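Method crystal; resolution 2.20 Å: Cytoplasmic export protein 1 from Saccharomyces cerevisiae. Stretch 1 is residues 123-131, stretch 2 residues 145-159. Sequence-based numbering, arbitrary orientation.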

# COMPACT_ATOMS: atom_id res chain seq x y z
N LEU A 123 30.17 -4.97 -12.98
CA LEU A 123 30.96 -3.88 -13.52
C LEU A 123 32.45 -4.06 -13.36
O LEU A 123 33.22 -3.15 -13.71
N LYS A 124 32.89 -5.20 -12.84
CA LYS A 124 34.27 -5.32 -12.33
C LYS A 124 35.39 -5.09 -13.36
O LYS A 124 36.47 -4.63 -12.98
N ASN A 125 35.12 -5.42 -14.62
CA ASN A 125 35.98 -5.11 -15.77
C ASN A 125 36.00 -3.62 -16.12
O ASN A 125 36.85 -3.19 -16.93
N PHE A 126 35.08 -2.84 -15.56
CA PHE A 126 35.01 -1.41 -15.87
C PHE A 126 35.45 -0.60 -14.67
O PHE A 126 35.54 -1.13 -13.56
N VAL A 127 35.80 0.67 -14.89
CA VAL A 127 35.92 1.65 -13.81
C VAL A 127 34.67 2.48 -13.87
O VAL A 127 34.19 2.82 -14.97
N LEU A 128 34.14 2.83 -12.70
CA LEU A 128 32.90 3.61 -12.65
C LEU A 128 33.29 5.01 -12.34
O LEU A 128 33.00 5.91 -13.11
N GLY A 129 33.94 5.19 -11.19
CA GLY A 129 34.62 6.42 -10.86
C GLY A 129 33.80 7.52 -10.25
O GLY A 129 34.35 8.47 -9.66
N THR A 130 32.48 7.38 -10.37
CA THR A 130 31.53 8.44 -10.01
C THR A 130 30.64 8.09 -8.78
O THR A 130 29.66 8.80 -8.51
N LEU A 131 30.93 7.01 -8.08
CA LEU A 131 30.10 6.57 -6.92
C LEU A 131 29.87 7.68 -5.88
O LEU A 131 30.82 8.21 -5.31
N VAL A 145 19.33 0.86 -7.81
CA VAL A 145 20.00 0.95 -9.11
C VAL A 145 20.98 2.18 -9.27
O VAL A 145 20.88 3.17 -8.55
N LEU A 146 21.91 2.10 -10.23
CA LEU A 146 23.01 3.06 -10.33
C LEU A 146 22.94 3.90 -11.59
O LEU A 146 22.60 3.43 -12.67
N PHE A 147 23.24 5.16 -11.40
CA PHE A 147 23.30 6.08 -12.48
C PHE A 147 24.66 6.77 -12.52
O PHE A 147 25.37 6.85 -11.50
N GLY A 148 25.03 7.30 -13.68
CA GLY A 148 26.20 8.18 -13.75
C GLY A 148 27.43 7.53 -14.34
O GLY A 148 28.37 7.12 -13.64
N LEU A 149 27.45 7.56 -15.66
CA LEU A 149 28.38 6.78 -16.43
C LEU A 149 29.40 7.74 -17.10
O LEU A 149 30.17 7.35 -18.00
N GLU A 150 29.44 8.99 -16.62
CA GLU A 150 30.34 10.04 -17.18
C GLU A 150 31.81 9.63 -17.34
O GLU A 150 32.45 9.96 -18.34
N LEU A 151 32.33 8.92 -16.35
CA LEU A 151 33.74 8.56 -16.32
C LEU A 151 33.96 7.10 -16.73
O LEU A 151 35.08 6.64 -16.83
N CYS A 152 32.88 6.38 -16.94
CA CYS A 152 32.95 4.94 -17.10
C CYS A 152 33.74 4.52 -18.33
O CYS A 152 33.49 4.97 -19.46
N SER A 153 34.69 3.63 -18.10
CA SER A 153 35.49 3.01 -19.17
C SER A 153 35.98 1.59 -18.76
O SER A 153 35.99 1.22 -17.57
N SER A 154 36.35 0.82 -19.77
CA SER A 154 36.89 -0.51 -19.61
C SER A 154 38.30 -0.47 -19.02
O SER A 154 39.07 0.46 -19.27
N LYS A 155 38.65 -1.45 -18.22
CA LYS A 155 39.97 -1.42 -17.63
C LYS A 155 41.03 -1.87 -18.65
O LYS A 155 42.19 -1.46 -18.57
N GLU A 156 40.60 -2.65 -19.65
CA GLU A 156 41.55 -3.22 -20.62
C GLU A 156 42.10 -2.14 -21.55
O GLU A 156 41.34 -1.46 -22.26
N GLY A 157 43.42 -1.99 -21.50
CA GLY A 157 44.12 -1.03 -22.32
C GLY A 157 43.76 0.36 -21.89
O GLY A 157 43.29 1.18 -22.69
N LEU A 158 43.96 0.64 -20.61
CA LEU A 158 43.48 1.89 -20.06
C LEU A 158 44.61 2.61 -19.39
O LEU A 158 45.30 2.08 -18.52
N SER A 159 44.79 3.85 -19.83
CA SER A 159 45.85 4.68 -19.34
C SER A 159 45.38 5.36 -18.07
O SER A 159 44.45 6.17 -18.09

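Short antiparallel pairings illustrate a general principle: a few backbone hydrogen bonds set the register, and the side chains beside them determine how the remaining surface is closed. In this yeast export protein, the two stretches bury 761 Å² between them, and Val127, Leu128 and Lys155 cover the most surface.

Val127 sits at the hydrogen-bonded pair of the bridge, where its N donates to Ser153 O (2.7 Å) and Ser153 N donates back to Val127 O at a longer 3.3 Å. Because the two residues are paired in this way, their side chains emerge on the same face of the sheet. Val127 adopts the t rotamer, and its CG2 lies 3.7 Å from Lys155 CG and 4.4 Å from Leu158 CD1, so a branched aliphatic side chain meets both the methylene portion of a lysine and a leucine methyl. Ser153, with chi1 at 18° and thus between wells, turns its hydroxyl back on its own stretch, OG donating to Leu151 O at 3.1 Å.

Lys155 shows how a long side chain can pack along its length rather than through its charge. Its N donates to Asn125 O (2.8 Å), anchoring the backbone, while CB leaves sideways with chi1 m and chi2 t. The chain then passes two backbone carbonyls, with Lys155 CD 3.4 Å from Lys124 O and 3.7 Å from Phe126 O. Nearby, water 1 donates to Asn125 O (3.1 Å) and to Glu156 OE1 (2.8 Å), accepts from Glu156 N (2.9 Å), and is hydrogen-bonded to Ser154 OG at 2.8 Å, joining the stretches at this end.

Phe126 and Ser154 form the non-hydrogen-bonded pair, and their side chains diverge. Even so, Phe126, in the m rotamer, keeps its ring close: CD1 is 3.6 Å from Ser154 N, which lies at the ring edge, and the sulfur of Cys152, a t rotamer, approaches obliquely, with SG 5.1 Å from the ring centroid.

Leu128 departs from the simple rule that side chains pointing away make no contact. Its CA-to-CB bond points away, yet with both chi angles t its end returns to the other stretch, placing CD2 3.3 Å from Gly148 O and 4.1 Å from Leu149 CD1, while CD1 reaches Leu146 CD1 at 4.5 Å.

Thr130 supplies the polar counterpart. Pointing toward the other stretch with chi1 p, it donates from OG1 to Gly148 O at 2.7 Å, and its methyl CG2 rests 3.8 Å from Leu151 CB. Leu151, an m rotamer, also points inward, its CB 3.6 Å from Leu128 O.

Two waters complete this end. Water 2 donates to Leu128 O (2.5 Å) and Gly148 O (3.1 Å) and accepts from Leu151 N (2.8 Å); water 3 donates to Thr130 OG1 (2.5 Å) and Phe147 O (2.9 Å). Apolar contact and solvent-mediated bonding thus share one compact interface.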

# COMPACT_ATOMS: atom_id res chain seq x y z
CB LEU A 123 30.55 -2.59 -12.82
CG LEU A 123 29.33 -1.83 -13.32
CD1 LEU A 123 29.16 -0.60 -12.45
CD2 LEU A 123 29.52 -1.41 -14.78
CB LYS A 124 34.49 -6.64 -11.58
CG LYS A 124 34.47 -7.87 -12.46
CD LYS A 124 34.82 -9.07 -11.59
CE LYS A 124 34.23 -10.36 -12.16
NZ LYS A 124 34.46 -11.44 -11.15
CB ASN A 125 35.51 -5.87 -17.03
CG ASN A 125 35.61 -7.38 -16.88
OD1 ASN A 125 36.44 -7.89 -16.14
ND2 ASN A 125 34.75 -8.10 -17.59
CB PHE A 126 33.59 -0.98 -16.29
CG PHE A 126 33.10 -1.60 -17.59
CD1 PHE A 126 33.42 -1.03 -18.81
CD2 PHE A 126 32.27 -2.72 -17.58
CE1 PHE A 126 32.96 -1.57 -20.00
CE2 PHE A 126 31.80 -3.26 -18.78
CZ PHE A 126 32.14 -2.68 -19.99
CB VAL A 127 37.10 2.62 -13.99
CG1 VAL A 127 37.36 3.39 -12.68
CG2 VAL A 127 38.34 1.89 -14.42
CB LEU A 128 31.91 3.06 -11.61
CG LEU A 128 30.38 3.26 -11.79
CD1 LEU A 128 29.62 3.28 -10.47
CD2 LEU A 128 29.97 4.46 -12.67
CB THR A 130 30.57 8.69 -11.19
OG1 THR A 130 29.80 7.48 -11.38
CG2 THR A 130 31.37 9.13 -12.55
CB LEU A 131 30.74 5.39 -6.19
CG LEU A 131 30.51 3.96 -6.66
CD1 LEU A 131 31.58 3.07 -6.08
CD2 LEU A 131 29.16 3.43 -6.21
CB VAL A 145 18.97 0.84 -10.28
CG1 VAL A 145 18.37 -0.57 -10.35
CG2 VAL A 145 17.85 1.89 -10.17
CB LEU A 146 24.37 2.36 -10.28
CG LEU A 146 24.83 1.94 -8.87
CD1 LEU A 146 26.09 1.06 -8.90
CD2 LEU A 146 25.01 3.17 -7.96
CB PHE A 147 22.21 7.11 -12.34
CG PHE A 147 22.29 8.18 -13.36
CD1 PHE A 147 21.86 7.94 -14.68
CD2 PHE A 147 22.84 9.44 -13.04
CE1 PHE A 147 21.93 8.93 -15.65
CE2 PHE A 147 22.92 10.44 -14.01
CZ PHE A 147 22.47 10.18 -15.32
CB LEU A 149 27.50 6.03 -17.43
CG LEU A 149 27.27 4.51 -17.32
CD1 LEU A 149 27.58 3.85 -15.95
CD2 LEU A 149 25.89 4.13 -17.85
CB GLU A 150 30.29 11.32 -16.35
CG GLU A 150 28.92 11.97 -16.30
CD GLU A 150 27.98 11.36 -15.27
OE1 GLU A 150 28.39 10.44 -14.54
OE2 GLU A 150 26.82 11.82 -15.18
CB LEU A 151 34.28 8.79 -14.90
CG LEU A 151 34.46 10.25 -14.44
CD1 LEU A 151 35.16 10.25 -13.09
CD2 LEU A 151 35.31 11.02 -15.44
CB CYS A 152 31.54 4.38 -17.20
SG CYS A 152 31.53 2.59 -17.34
CB SER A 153 36.69 3.91 -19.56
OG SER A 153 36.99 4.88 -18.54
CB SER A 154 36.91 -1.22 -20.96
OG SER A 154 37.31 -2.58 -20.82
CB LYS A 155 40.00 -2.23 -16.34
CG LYS A 155 39.16 -1.58 -15.24
CD LYS A 155 38.88 -2.52 -14.10
CE LYS A 155 39.32 -1.91 -12.78
NZ LYS A 155 40.19 -2.89 -12.06
CB GLU A 156 40.95 -4.39 -21.41
CG GLU A 156 39.68 -4.05 -22.18
CD GLU A 156 38.82 -5.26 -22.48
OE1 GLU A 156 38.40 -5.96 -21.53
OE2 GLU A 156 38.54 -5.50 -23.68
CB LEU A 158 42.30 1.64 -19.10
CG LEU A 158 41.41 2.68 -18.42
CD1 LEU A 158 41.76 2.83 -16.95
CD2 LEU A 158 41.34 4.03 -19.11
CB SER A 159 46.22 5.69 -20.43
OG SER A 159 46.49 6.94 -19.84
O HOH W 1 38.47 -4.49 -19.20
O HOH W 2 31.29 6.94 -14.69
O HOH W 3 27.87 6.54 -10.09